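Local coordinates for putative acetyltransferase Ta0821 (Thermoplasma acidophilum DSM 1728, PDB 3C26), which probably transfers acyl groups, as a putative acetyltransferase of the GNAT family whose substrate is not established, at residues 215-229 / 239-253. Sequence-based numbering, arbitrary orientation.
Sequences IDLFVNDSDDASSFI and ITFYVRKALANGLPY. With EDO (1,2-ethanediol), chain F.
Two nitrogens of Arg244 grip the backbone oxygen of Asn220 side-on, Arg244 NE at 2.9 Å and Arg244 NH2 at 3.2 Å from Asn220 O, the first bond being much the straighter. The oxygen lies at the guanidinium edge, nearly in its plane. After two extended torsions, a bend at chi3 (-60°) turns the guanidinium onto this carbonyl. Its outer nitrogens are also engaged, by a salt bridge to Glu144 and hydrogen bonds to Tyr181 and Cys174 O, while Trp172 adds a cation-pi contact. A leucine in place of Arg244 would probably leave Asn220 O without these two donors and Glu144 without its charged mate. The grip closes the end of a parallel strand pair in which five backbone hydrogen bonds alternate from Thr240 N to Ile215 O through to Arg244 N to Val219 O. On one face of the pair, the Phe218 and Tyr242 rings form an offset stack, centroids 4.5 Å apart and planes 8° apart; beyond them Asp216 OD1 and Thr240 OG1 share a water, and Thr44 bonds both Asp216 OD1 and Tyr242 OH. On the other face, Phe241 is sandwiched: Ile229 CG1 sits over the ring centre, 3.9 Å from the centroid, and Leu217 CD1 covers the opposite face nearer the rim, with Phe228 CE2 at the edge. Leu251 CD1 meets helix 225-232 through Ile229 CD1, 3.5 Å away, while Leu247 CD1 packs on Val219 CG1 near the end of strand 214-221. Asp224 sits at the N-cap of helix 225-232, its side chain accepting a weak bond from Ser227 N. Strand 214-221, helix 225-232 and strand 237-243 thus make a beta-alpha-beta unit, its helix packed on the Leu217, Val219, Phe241 and Val243 face.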
loop_
_atom_site.group_PDB
_atom_site.type_symbol
_atom_site.label_atom_id
_atom_site.label_comp_id
_atom_site.label_asym_id
_atom_site.label_seq_id
_atom_site.Cartn_x
_atom_site.Cartn_y
_atom_site.Cartn_z
ATOM N N ILE A 215 14.270 -0.184 13.702
ATOM C CA ILE A 215 13.564 0.156 14.932
ATOM C C ILE A 215 12.128 0.435 14.619
ATOM O O ILE A 215 11.803 1.079 13.620
ATOM C CB ILE A 215 14.137 1.436 15.641
ATOM C CG1 ILE A 215 15.653 1.362 15.808
ATOM C CG2 ILE A 215 13.477 1.676 17.010
ATOM C CD1 ILE A 215 16.307 2.709 16.141
ATOM N N ASP A 216 11.260 -0.156 15.432
ATOM C CA ASP A 216 9.844 0.108 15.364
ATOM C C ASP A 216 9.460 0.965 16.575
ATOM O O ASP A 216 9.931 0.713 17.684
ATOM C CB ASP A 216 9.020 -1.211 15.439
ATOM C CG ASP A 216 9.233 -2.159 14.243
ATOM O OD1 ASP A 216 9.388 -1.718 13.094
ATOM O OD2 ASP A 216 9.215 -3.384 14.458
ATOM N N LEU A 217 8.630 1.980 16.327
ATOM C CA LEU A 217 8.087 2.858 17.340
ATOM C C LEU A 217 6.594 2.926 17.227
ATOM O O LEU A 217 6.057 3.204 16.166
ATOM C CB LEU A 217 8.705 4.292 17.269
ATOM C CG LEU A 217 10.259 4.280 17.295
ATOM C CD1 LEU A 217 10.866 4.290 15.891
ATOM C CD2 LEU A 217 10.796 5.470 18.113
ATOM N N PHE A 218 5.924 2.636 18.326
ATOM C CA PHE A 218 4.485 2.733 18.420
ATOM C C PHE A 218 4.091 3.985 19.195
ATOM O O PHE A 218 4.251 4.085 20.415
ATOM C CB PHE A 218 3.904 1.521 19.116
ATOM C CG PHE A 218 3.902 0.314 18.301
ATOM C CD1 PHE A 218 5.079 -0.367 18.032
ATOM C CD2 PHE A 218 2.719 -0.137 17.729
ATOM C CE1 PHE A 218 5.065 -1.502 17.258
ATOM C CE2 PHE A 218 2.696 -1.307 16.952
ATOM C CZ PHE A 218 3.858 -1.965 16.702
ATOM N N VAL A 219 3.544 4.944 18.478
ATOM C CA VAL A 219 3.197 6.226 19.083
ATOM C C VAL A 219 1.772 6.162 19.543
ATOM O O VAL A 219 0.834 6.326 18.771
ATOM C CB VAL A 219 3.415 7.371 18.128
ATOM C CG1 VAL A 219 3.192 8.752 18.835
ATOM C CG2 VAL A 219 4.820 7.268 17.589
ATOM N N ASN A 220 1.648 5.914 20.835
ATOM C CA ASN A 220 0.352 5.791 21.528
ATOM C C ASN A 220 -0.272 7.122 21.935
ATOM O O ASN A 220 -1.483 7.231 22.119
ATOM C CB ASN A 220 0.520 4.909 22.759
ATOM C CG ASN A 220 0.757 3.436 22.397
ATOM O OD1 ASN A 220 -0.066 2.837 21.718
ATOM N ND2 ASN A 220 1.883 2.868 22.834
ATOM N N ASP A 221 0.594 8.105 22.119
ATOM C CA ASP A 221 0.213 9.465 22.491
ATOM C C ASP A 221 1.386 10.420 22.325
ATOM O O ASP A 221 2.562 10.060 22.447
ATOM C CB ASP A 221 -0.337 9.561 23.931
ATOM C CG ASP A 221 -1.240 10.814 24.138
ATOM O OD1 ASP A 221 -1.329 11.668 23.199
ATOM O OD2 ASP A 221 -1.883 10.889 25.212
ATOM N N SER A 222 1.035 11.644 21.986
ATOM C CA SER A 222 2.029 12.711 21.848
ATOM C C SER A 222 1.344 14.060 21.736
ATOM O O SER A 222 0.290 14.140 21.127
ATOM C CB SER A 222 2.914 12.507 20.615
ATOM O OG SER A 222 3.770 13.634 20.495
ATOM N N ASP A 223 1.926 15.103 22.315
ATOM C CA ASP A 223 1.337 16.425 22.153
ATOM C C ASP A 223 1.768 16.987 20.828
ATOM O O ASP A 223 1.170 17.923 20.347
ATOM C CB ASP A 223 1.710 17.392 23.293
ATOM N N ASP A 224 2.798 16.389 20.232
ATOM C CA ASP A 224 3.297 16.820 18.907
ATOM C C ASP A 224 3.979 15.686 18.147
ATOM O O ASP A 224 5.211 15.584 18.107
ATOM C CB ASP A 224 4.246 18.016 19.055
ATOM C CG ASP A 224 4.772 18.517 17.734
ATOM O OD1 ASP A 224 4.298 18.066 16.674
ATOM O OD2 ASP A 224 5.688 19.351 17.773
ATOM N N ALA A 225 3.154 14.852 17.525
ATOM C CA ALA A 225 3.678 13.656 16.824
ATOM C C ALA A 225 4.577 14.028 15.653
ATOM O O ALA A 225 5.577 13.367 15.407
ATOM C CB ALA A 225 2.541 12.700 16.364
ATOM N N SER A 226 4.238 15.096 14.939
ATOM C CA SER A 226 5.113 15.527 13.812
ATOM C C SER A 226 6.558 15.718 14.263
ATOM O O SER A 226 7.494 15.262 13.621
ATOM C CB SER A 226 4.636 16.833 13.181
ATOM O OG SER A 226 3.385 16.643 12.562
ATOM N N SER A 227 6.732 16.399 15.390
ATOM C CA SER A 227 8.100 16.696 15.881
ATOM C C SER A 227 8.792 15.444 16.347
ATOM O O SER A 227 10.006 15.263 16.171
ATOM C CB SER A 227 8.095 17.703 17.040
ATOM O OG SER A 227 7.884 19.008 16.563
ATOM N N PHE A 228 8.003 14.575 16.963
ATOM C CA PHE A 228 8.545 13.306 17.451
ATOM C C PHE A 228 9.080 12.477 16.267
ATOM O O PHE A 228 10.170 11.897 16.297
ATOM C CB PHE A 228 7.503 12.512 18.260
ATOM C CG PHE A 228 8.072 11.273 18.860
ATOM C CD1 PHE A 228 8.689 11.306 20.097
ATOM C CD2 PHE A 228 8.074 10.072 18.134
ATOM C CE1 PHE A 228 9.275 10.150 20.629
ATOM C CE2 PHE A 228 8.662 8.939 18.639
ATOM C CZ PHE A 228 9.273 8.977 19.889
ATOM N N ILE A 229 8.317 12.446 15.197
ATOM C CA ILE A 229 8.734 11.675 14.033
ATOM C C ILE A 229 9.925 12.313 13.357
ATOM O O ILE A 229 10.857 11.642 12.927
ATOM C CB ILE A 229 7.600 11.546 13.011
ATOM C CG1 ILE A 229 6.584 10.529 13.514
ATOM C CG2 ILE A 229 8.142 11.111 11.688
ATOM C CD1 ILE A 229 5.319 10.606 12.797
ATOM N N ILE A 239 13.284 2.603 9.894
ATOM C CA ILE A 239 12.552 3.242 11.005
ATOM C C ILE A 239 11.082 3.343 10.658
ATOM O O ILE A 239 10.697 4.026 9.705
ATOM C CB ILE A 239 13.086 4.664 11.388
ATOM C CG1 ILE A 239 14.595 4.646 11.557
ATOM C CG2 ILE A 239 12.441 5.147 12.683
ATOM C CD1 ILE A 239 15.103 3.533 12.489
ATOM N N THR A 240 10.269 2.657 11.458
ATOM C CA THR A 240 8.819 2.554 11.239
ATOM C C THR A 240 8.030 2.993 12.469
ATOM O O THR A 240 8.209 2.489 13.610
ATOM C CB THR A 240 8.372 1.088 10.867
ATOM O OG1 THR A 240 9.269 0.498 9.883
ATOM C CG2 THR A 240 6.912 1.040 10.353
ATOM N N PHE A 241 7.149 3.944 12.197
ATOM C CA PHE A 241 6.238 4.474 13.195
ATOM C C PHE A 241 4.867 3.976 12.927
ATOM O O PHE A 241 4.356 4.087 11.818
ATOM C CB PHE A 241 6.186 5.993 13.164
ATOM C CG PHE A 241 7.507 6.651 13.422
ATOM C CD1 PHE A 241 8.412 6.829 12.384
ATOM C CD2 PHE A 241 7.865 7.079 14.700
ATOM C CE1 PHE A 241 9.618 7.427 12.599
ATOM C CE2 PHE A 241 9.095 7.689 14.911
ATOM C CZ PHE A 241 9.957 7.871 13.872
ATOM N N TYR A 242 4.295 3.413 13.993
ATOM C CA TYR A 242 2.897 3.007 14.037
ATOM C C TYR A 242 2.250 4.031 14.933
ATOM O O TYR A 242 2.511 4.075 16.121
ATOM C CB TYR A 242 2.767 1.609 14.594
ATOM C CG TYR A 242 3.426 0.524 13.756
ATOM C CD1 TYR A 242 4.769 0.211 13.893
ATOM C CD2 TYR A 242 2.687 -0.206 12.872
ATOM C CE1 TYR A 242 5.334 -0.793 13.176
ATOM C CE2 TYR A 242 3.239 -1.233 12.146
ATOM C CZ TYR A 242 4.566 -1.518 12.284
ATOM O OH TYR A 242 5.106 -2.508 11.496
ATOM N N VAL A 243 1.446 4.891 14.333
ATOM C CA VAL A 243 0.896 6.066 15.016
ATOM C C VAL A 243 -0.601 5.980 15.198
ATOM O O VAL A 243 -1.311 5.665 14.288
ATOM C CB VAL A 243 1.267 7.372 14.265
ATOM C CG1 VAL A 243 0.810 8.604 15.043
ATOM C CG2 VAL A 243 2.769 7.463 14.046
ATOM N N ARG A 244 -1.055 6.215 16.426
ATOM C CA ARG A 244 -2.455 6.106 16.719
ATOM C C ARG A 244 -3.233 7.050 15.803
ATOM O O ARG A 244 -2.876 8.202 15.623
ATOM C CB ARG A 244 -2.761 6.354 18.212
ATOM C CG ARG A 244 -4.244 6.039 18.562
ATOM C CD ARG A 244 -4.648 6.596 19.897
ATOM N NE ARG A 244 -3.869 6.095 21.026
ATOM C CZ ARG A 244 -4.139 5.007 21.740
ATOM N NH1 ARG A 244 -5.132 4.217 21.438
ATOM N NH2 ARG A 244 -3.366 4.703 22.757
ATOM N N LYS A 245 -4.291 6.524 15.206
ATOM C CA LYS A 245 -5.114 7.265 14.208
ATOM C C LYS A 245 -5.399 8.752 14.552
ATOM O O LYS A 245 -5.200 9.673 13.717
ATOM C CB LYS A 245 -6.409 6.495 13.966
ATOM C CG LYS A 245 -7.313 7.083 12.930
ATOM C CD LYS A 245 -6.617 7.147 11.621
ATOM C CE LYS A 245 -7.576 7.171 10.458
ATOM N NZ LYS A 245 -6.857 7.308 9.149
ATOM N N ALA A 246 -5.792 8.986 15.794
ATOM C CA ALA A 246 -6.219 10.317 16.208
ATOM C C ALA A 246 -5.086 11.286 16.105
ATOM O O ALA A 246 -5.318 12.481 15.885
ATOM C CB ALA A 246 -6.803 10.333 17.611
ATOM N N LEU A 247 -3.863 10.778 16.233
ATOM C CA LEU A 247 -2.664 11.617 16.125
ATOM C C LEU A 247 -2.195 11.765 14.680
ATOM O O LEU A 247 -1.568 12.761 14.288
ATOM C CB LEU A 247 -1.502 10.991 16.880
ATOM C CG LEU A 247 -1.588 10.708 18.364
ATOM C CD1 LEU A 247 -0.216 10.366 18.794
ATOM C CD2 LEU A 247 -2.046 11.910 19.096
ATOM N N ALA A 248 -2.446 10.708 13.917
ATOM C CA ALA A 248 -1.958 10.568 12.525
ATOM C C ALA A 248 -2.647 11.601 11.651
ATOM O O ALA A 248 -2.175 12.059 10.605
ATOM C CB ALA A 248 -2.242 9.148 12.019
ATOM N N ASN A 249 -3.776 12.010 12.165
ATOM C CA ASN A 249 -4.652 12.916 11.462
ATOM C C ASN A 249 -4.001 14.280 11.357
ATOM O O ASN A 249 -4.316 15.070 10.485
ATOM C CB ASN A 249 -6.034 12.962 12.153
ATOM C CG ASN A 249 -6.830 11.657 11.972
ATOM O OD1 ASN A 249 -6.571 10.872 11.060
ATOM N ND2 ASN A 249 -7.801 11.436 12.835
ATOM N N GLY A 250 -3.043 14.540 12.227
ATOM C CA GLY A 250 -2.351 15.841 12.257
ATOM C C GLY A 250 -0.955 15.802 11.621
ATOM O O GLY A 250 -0.191 16.751 11.685
ATOM N N LEU A 251 -0.638 14.704 10.965
ATOM C CA LEU A 251 0.665 14.557 10.296
ATOM C C LEU A 251 0.556 14.943 8.805
ATOM O O LEU A 251 -0.482 14.745 8.202
ATOM C CB LEU A 251 1.180 13.113 10.417
ATOM C CG LEU A 251 1.659 12.645 11.789
ATOM C CD1 LEU A 251 1.979 11.127 11.776
ATOM C CD2 LEU A 251 2.853 13.428 12.286
ATOM N N PRO A 252 1.628 15.488 8.195
ATOM C CA PRO A 252 1.552 15.829 6.748
ATOM C C PRO A 252 1.477 14.650 5.782
ATOM O O PRO A 252 0.825 14.718 4.761
ATOM C CB PRO A 252 2.874 16.573 6.479
ATOM C CG PRO A 252 3.757 16.258 7.620
ATOM C CD PRO A 252 2.817 16.088 8.817
ATOM N N TYR A 253 2.168 13.584 6.084
ATOM C CA TYR A 253 2.198 12.433 5.200
ATOM C C TYR A 253 0.912 11.685 5.378
ATOM O O TYR A 253 0.412 11.555 6.482
ATOM C CB TYR A 253 3.317 11.471 5.567
ATOM C CG TYR A 253 4.390 12.089 6.382
ATOM C CD1 TYR A 253 4.279 12.132 7.769
ATOM C CD2 TYR A 253 5.502 12.653 5.793
ATOM C CE1 TYR A 253 5.234 12.713 8.549
ATOM C CE2 TYR A 253 6.485 13.243 6.584
ATOM C CZ TYR A 253 6.339 13.260 7.957
ATOM O OH TYR A 253 7.300 13.841 8.759
HETATM C C1 EDO F . -5.390 5.498 7.217
HETATM O O1 EDO F . -5.869 5.046 8.501
HETATM C C2 EDO F . -4.474 4.480 6.528
HETATM O O2 EDO F . -5.227 3.601 5.680
HETATM O O HOH W 1 11.228 -0.860 11.397
HETATM O O HOH W 2 6.992 14.907 10.951
#